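Local atomic coordinates of lactate dehydrogenase (Eimeria maxima, PDB entry 6CT6), a protein that probably interconverts pyruvate and lactate with NADH as cofactor, and is seen here with NADH and the pyruvate mimic oxamate bound. Residues Ser256-Cys269 with Tyr281-Glu294. Residues are numbered along the deposited sequence; the frame is centred on the assembly and turned at random.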
loop_
_atom_site.group_PDB
_atom_site.type_symbol
_atom_site.label_atom_id
_atom_site.label_comp_id
_atom_site.label_asym_id
_atom_site.label_seq_id
_atom_site.Cartn_x
_atom_site.Cartn_y
_atom_site.Cartn_z
ATOM N N SER B 256 -12.828 -13.264 -4.757
ATOM C CA SER B 256 -13.989 -14.139 -4.672
ATOM C C SER B 256 -14.434 -14.592 -6.057
ATOM O O SER B 256 -14.823 -15.751 -6.243
ATOM C CB SER B 256 -15.124 -13.418 -3.939
ATOM O OG SER B 256 -16.125 -14.329 -3.513
ATOM N N TYR B 257 -14.372 -13.698 -7.045
ATOM C CA TYR B 257 -14.685 -14.084 -8.417
ATOM C C TYR B 257 -13.641 -15.046 -8.971
ATOM O O TYR B 257 -13.982 -16.069 -9.579
ATOM C CB TYR B 257 -14.776 -12.847 -9.312
ATOM C CG TYR B 257 -14.875 -13.204 -10.778
ATOM C CD1 TYR B 257 -16.086 -13.584 -11.336
ATOM C CD2 TYR B 257 -13.754 -13.190 -11.594
ATOM C CE1 TYR B 257 -16.183 -13.929 -12.669
ATOM C CE2 TYR B 257 -13.841 -13.533 -12.930
ATOM C CZ TYR B 257 -15.060 -13.901 -13.460
ATOM O OH TYR B 257 -15.157 -14.244 -14.787
ATOM N N LEU B 258 -12.358 -14.727 -8.779
ATOM C CA LEU B 258 -11.291 -15.498 -9.409
ATOM C C LEU B 258 -11.185 -16.908 -8.841
ATOM O O LEU B 258 -10.808 -17.838 -9.563
ATOM C CB LEU B 258 -9.955 -14.775 -9.238
ATOM C CG LEU B 258 -9.747 -13.498 -10.056
ATOM C CD1 LEU B 258 -8.480 -12.785 -9.605
ATOM C CD2 LEU B 258 -9.685 -13.827 -11.537
ATOM N N LYS B 259 -11.490 -17.089 -7.557
ATOM C CA LYS B 259 -11.340 -18.378 -6.895
ATOM C C LYS B 259 -12.680 -19.021 -6.561
ATOM O O LYS B 259 -12.710 -20.049 -5.878
ATOM C CB LYS B 259 -10.493 -18.219 -5.629
ATOM C CG LYS B 259 -9.082 -17.690 -5.898
ATOM C CD LYS B 259 -8.306 -17.443 -4.609
ATOM C CE LYS B 259 -7.851 -18.742 -3.958
ATOM N NZ LYS B 259 -6.792 -19.430 -4.750
ATOM N N ASP B 260 -13.786 -18.445 -7.034
ATOM C CA ASP B 260 -15.123 -18.991 -6.814
ATOM C C ASP B 260 -15.377 -19.225 -5.328
ATOM O O ASP B 260 -15.790 -20.308 -4.903
ATOM C CB ASP B 260 -15.320 -20.280 -7.610
ATOM C CG ASP B 260 -16.752 -20.780 -7.561
ATOM O OD1 ASP B 260 -17.682 -19.944 -7.526
ATOM O OD2 ASP B 260 -16.948 -22.012 -7.552
ATOM N N LYS B 261 -15.127 -18.187 -4.522
ATOM C CA LYS B 261 -15.283 -18.314 -3.077
ATOM C C LYS B 261 -16.742 -18.236 -2.645
ATOM O O LYS B 261 -17.109 -18.805 -1.609
ATOM C CB LYS B 261 -14.481 -17.229 -2.360
ATOM C CG LYS B 261 -12.968 -17.380 -2.436
ATOM C CD LYS B 261 -12.282 -16.238 -1.693
ATOM C CE LYS B 261 -11.202 -16.732 -0.738
ATOM N NZ LYS B 261 -11.753 -17.596 0.342
ATOM N N LYS B 262 -17.582 -17.541 -3.413
ATOM C CA LYS B 262 -18.985 -17.332 -3.055
ATOM C C LYS B 262 -19.111 -16.620 -1.709
ATOM O O LYS B 262 -20.001 -16.913 -0.910
ATOM C CB LYS B 262 -19.757 -18.654 -3.048
ATOM C CG LYS B 262 -19.580 -19.464 -4.326
ATOM C CD LYS B 262 -20.459 -20.707 -4.365
ATOM C CE LYS B 262 -20.097 -21.600 -5.553
ATOM N NZ LYS B 262 -20.250 -20.911 -6.870
ATOM N N ARG B 263 -18.212 -15.674 -1.452
ATOM C CA ARG B 263 -18.349 -14.835 -0.272
ATOM C C ARG B 263 -19.430 -13.783 -0.494
ATOM O O ARG B 263 -19.775 -13.431 -1.624
ATOM C CB ARG B 263 -17.030 -14.144 0.079
ATOM C CG ARG B 263 -16.131 -14.949 0.996
ATOM C CD ARG B 263 -14.923 -14.134 1.437
ATOM N NE ARG B 263 -15.291 -13.006 2.288
ATOM C CZ ARG B 263 -14.413 -12.230 2.918
ATOM N NH1 ARG B 263 -13.114 -12.463 2.800
ATOM N NH2 ARG B 263 -14.833 -11.223 3.669
ATOM N N LEU B 264 -19.955 -13.272 0.612
ATOM C CA LEU B 264 -21.019 -12.280 0.592
ATOM C C LEU B 264 -20.425 -10.887 0.764
ATOM O O LEU B 264 -19.669 -10.640 1.709
ATOM C CB LEU B 264 -22.038 -12.569 1.694
ATOM C CG LEU B 264 -23.305 -11.718 1.712
ATOM C CD1 LEU B 264 -24.450 -12.531 2.287
ATOM C CD2 LEU B 264 -23.101 -10.444 2.516
ATOM N N PHE B 265 -20.775 -9.984 -0.149
ATOM C CA PHE B 265 -20.339 -8.593 -0.107
ATOM C C PHE B 265 -21.540 -7.696 -0.361
ATOM O O PHE B 265 -22.281 -7.913 -1.324
ATOM C CB PHE B 265 -19.272 -8.288 -1.168
ATOM C CG PHE B 265 -18.033 -9.133 -1.075
ATOM C CD1 PHE B 265 -16.992 -8.775 -0.234
ATOM C CD2 PHE B 265 -17.892 -10.262 -1.865
ATOM C CE1 PHE B 265 -15.844 -9.545 -0.167
ATOM C CE2 PHE B 265 -16.746 -11.035 -1.802
ATOM C CZ PHE B 265 -15.723 -10.677 -0.954
ATOM N N VAL B 266 -21.727 -6.685 0.483
ATOM C CA VAL B 266 -22.630 -5.597 0.116
ATOM C C VAL B 266 -21.961 -4.824 -1.017
ATOM O O VAL B 266 -20.912 -4.207 -0.820
ATOM C CB VAL B 266 -22.946 -4.683 1.305
ATOM C CG1 VAL B 266 -23.912 -3.581 0.875
ATOM C CG2 VAL B 266 -23.526 -5.483 2.463
ATOM N N SER B 267 -22.554 -4.875 -2.207
ATOM C CA SER B 267 -21.982 -4.260 -3.394
ATOM C C SER B 267 -23.096 -3.581 -4.179
ATOM O O SER B 267 -24.272 -3.939 -4.066
ATOM C CB SER B 267 -21.268 -5.296 -4.276
ATOM O OG SER B 267 -20.389 -6.105 -3.509
ATOM N N SER B 268 -22.714 -2.589 -4.978
ATOM C CA SER B 268 -23.675 -1.908 -5.840
ATOM C C SER B 268 -24.016 -2.814 -7.018
ATOM O O SER B 268 -23.176 -3.054 -7.890
ATOM C CB SER B 268 -23.106 -0.571 -6.311
ATOM O OG SER B 268 -24.069 0.152 -7.055
ATOM N N CYS B 269 -25.248 -3.319 -7.040
ATOM C CA CYS B 269 -25.690 -4.290 -8.030
ATOM C C CYS B 269 -26.876 -3.750 -8.815
ATOM O O CYS B 269 -27.699 -2.995 -8.288
ATOM C CB CYS B 269 -26.107 -5.612 -7.372
ATOM S SG CYS B 269 -24.787 -6.506 -6.552
ATOM N N TYR B 281 -28.800 0.758 -9.931
ATOM C CA TYR B 281 -27.894 0.097 -9.004
ATOM C C TYR B 281 -28.104 0.595 -7.579
ATOM O O TYR B 281 -28.517 1.735 -7.349
ATOM C CB TYR B 281 -26.441 0.322 -9.428
ATOM C CG TYR B 281 -26.101 -0.321 -10.753
ATOM C CD1 TYR B 281 -25.361 -1.493 -10.809
ATOM C CD2 TYR B 281 -26.537 0.235 -11.947
ATOM C CE1 TYR B 281 -25.055 -2.087 -12.017
ATOM C CE2 TYR B 281 -26.238 -0.352 -13.160
ATOM C CZ TYR B 281 -25.497 -1.513 -13.190
ATOM O OH TYR B 281 -25.200 -2.104 -14.397
ATOM N N LEU B 282 -27.812 -0.284 -6.622
ATOM C CA LEU B 282 -27.941 0.038 -5.208
ATOM C C LEU B 282 -27.091 -0.942 -4.411
ATOM O O LEU B 282 -26.936 -2.104 -4.795
ATOM C CB LEU B 282 -29.404 -0.022 -4.750
ATOM C CG LEU B 282 -29.735 0.584 -3.385
ATOM C CD1 LEU B 282 -29.669 2.106 -3.435
ATOM C CD2 LEU B 282 -31.105 0.125 -2.908
ATOM N N GLY B 283 -26.547 -0.460 -3.298
ATOM C CA GLY B 283 -25.750 -1.297 -2.421
ATOM C C GLY B 283 -26.575 -2.323 -1.673
ATOM O O GLY B 283 -27.325 -1.971 -0.758
ATOM N N VAL B 284 -26.454 -3.595 -2.052
ATOM C CA VAL B 284 -27.217 -4.667 -1.422
ATOM C C VAL B 284 -26.314 -5.880 -1.223
ATOM O O VAL B 284 -25.302 -6.041 -1.916
ATOM C CB VAL B 284 -28.453 -5.064 -2.256
ATOM C CG1 VAL B 284 -29.397 -3.881 -2.399
ATOM C CG2 VAL B 284 -28.034 -5.577 -3.630
ATOM N N PRO B 285 -26.669 -6.752 -0.281
ATOM C CA PRO B 285 -25.892 -7.989 -0.106
ATOM C C PRO B 285 -26.031 -8.910 -1.311
ATOM O O PRO B 285 -27.137 -9.202 -1.769
ATOM C CB PRO B 285 -26.492 -8.609 1.162
ATOM C CG PRO B 285 -27.837 -7.981 1.313
ATOM C CD PRO B 285 -27.707 -6.601 0.753
ATOM N N CYS B 286 -24.889 -9.367 -1.825
ATOM C CA CYS B 286 -24.853 -10.270 -2.966
ATOM C C CYS B 286 -23.739 -11.290 -2.761
ATOM O O CYS B 286 -22.856 -11.114 -1.919
ATOM C CB CYS B 286 -24.638 -9.511 -4.284
ATOM S SG CYS B 286 -22.970 -8.874 -4.509
ATOM N N ILE B 287 -23.789 -12.362 -3.552
ATOM C CA ILE B 287 -22.809 -13.443 -3.504
ATOM C C ILE B 287 -21.978 -13.392 -4.778
ATOM O O ILE B 287 -22.530 -13.435 -5.885
ATOM C CB ILE B 287 -23.484 -14.820 -3.366
ATOM C CG1 ILE B 287 -24.393 -14.876 -2.132
ATOM C CG2 ILE B 287 -22.427 -15.932 -3.328
ATOM C CD1 ILE B 287 -23.676 -14.704 -0.809
ATOM N N ILE B 288 -20.657 -13.326 -4.627
ATOM C CA ILE B 288 -19.744 -13.245 -5.760
ATOM C C ILE B 288 -18.982 -14.559 -5.861
ATOM O O ILE B 288 -18.273 -14.951 -4.926
ATOM C CB ILE B 288 -18.775 -12.059 -5.635
ATOM C CG1 ILE B 288 -19.562 -10.749 -5.540
ATOM C CG2 ILE B 288 -17.826 -12.035 -6.836
ATOM C CD1 ILE B 288 -18.706 -9.519 -5.345
ATOM N N GLY B 289 -19.113 -15.220 -7.008
ATOM C CA GLY B 289 -18.386 -16.438 -7.292
ATOM C C GLY B 289 -17.886 -16.457 -8.721
ATOM O O GLY B 289 -17.866 -15.417 -9.390
ATOM N N GLY B 290 -17.484 -17.630 -9.211
ATOM C CA GLY B 290 -16.918 -17.732 -10.547
ATOM C C GLY B 290 -17.872 -17.382 -11.669
ATOM O O GLY B 290 -17.415 -17.175 -12.799
ATOM N N LYS B 291 -19.174 -17.318 -11.392
ATOM C CA LYS B 291 -20.164 -16.881 -12.367
ATOM C C LYS B 291 -20.589 -15.432 -12.149
ATOM O O LYS B 291 -21.660 -15.029 -12.617
ATOM C CB LYS B 291 -21.387 -17.800 -12.329
ATOM C CG LYS B 291 -21.094 -19.255 -12.688
ATOM C CD LYS B 291 -22.340 -20.133 -12.607
ATOM C CE LYS B 291 -22.908 -20.235 -11.194
ATOM N NZ LYS B 291 -21.973 -20.840 -10.208
ATOM N N GLY B 292 -19.774 -14.641 -11.451
ATOM C CA GLY B 292 -20.082 -13.241 -11.227
ATOM C C GLY B 292 -20.973 -13.013 -10.026
ATOM O O GLY B 292 -20.796 -13.652 -8.986
ATOM N N ILE B 293 -21.930 -12.094 -10.150
ATOM C CA ILE B 293 -22.932 -11.869 -9.109
ATOM C C ILE B 293 -23.888 -13.059 -9.166
ATOM O O ILE B 293 -24.792 -13.099 -10.000
ATOM C CB ILE B 293 -23.675 -10.543 -9.294
ATOM C CG1 ILE B 293 -22.708 -9.373 -9.537
ATOM C CG2 ILE B 293 -24.552 -10.253 -8.082
ATOM C CD1 ILE B 293 -21.726 -9.099 -8.410
ATOM N N GLU B 294 -23.689 -14.034 -8.283
ATOM C CA GLU B 294 -24.435 -15.285 -8.370
ATOM C C GLU B 294 -25.771 -15.230 -7.652
ATOM O O GLU B 294 -26.704 -15.940 -8.044
ATOM C CB GLU B 294 -23.589 -16.433 -7.812
ATOM C CG GLU B 294 -22.372 -16.726 -8.668
ATOM C CD GLU B 294 -21.568 -17.908 -8.176
ATOM O OE1 GLU B 294 -21.902 -18.460 -7.107
ATOM O OE2 GLU B 294 -20.597 -18.287 -8.864
HETATM O O HOH W 1 -17.310 -15.936 -15.591
#
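Ile288 lays its CD1 methyl against the ring of Phe265, 3.7 Å from CD2, and the two side chains cross at about a right angle. They belong to an antiparallel beta hairpin, strands 263-272 and 281-289, in the alpha/beta C-terminal domain of the lactate/malate dehydrogenase family. This hairpin extends the parallel Rossmann sheet, with strand 263-272 next to strand 152-155. Backbone bonds run both ways between Phe265 and Cys286, Ser267 and Val284, and Cys269 and Leu282. On the face of Phe265, Cys269 SG lies 3.6 Å from Cys286 SG. Cys286 turns its sulfur between its own backbone N and carbonyl carbon (chi1 73°), which puts it beside Cys269 SG and Ser267 OG. Helix 244-259 covers Phe265 and Ser267 on this face through Leu252 and Met253. On the other face, Leu264 sits beside Pro285, and its CB meets Ile287 CD1.

Ser268 OG touches Tyr281 CB, but its hydrogen bond goes to Asp135. The CG2 branch of Ile288 packs on Tyr257 CB. Ser256 OG donates to Ile288 O at 2.6 Å and accepts from Arg263 N, linking the helix to strand 281-289 and the Arg263 backbone.

Asp260 has the positive phi of a Schellman motif after the helix, and its side chain meets the type I turn Gly289-Gly292. Gly290 N reaches Asp260 OD1 almost straight (2.9 Å, 177° at the hydrogen), from above the carboxylate plane. Lys262 NZ meets the syn lone pair of the same oxygen at 2.8 Å. It also bridges to the syn lone pair of Glu294 OE1 at 3.0 Å. Its charge probably eases the repulsion between Asp260 OD1 and Glu294 OE2, 3.6 Å apart. Lys291 N takes the anti lone pair of Glu294 OE2, while Lys291 NZ adds a weak salt bridge to that oxygen at 3.2 Å.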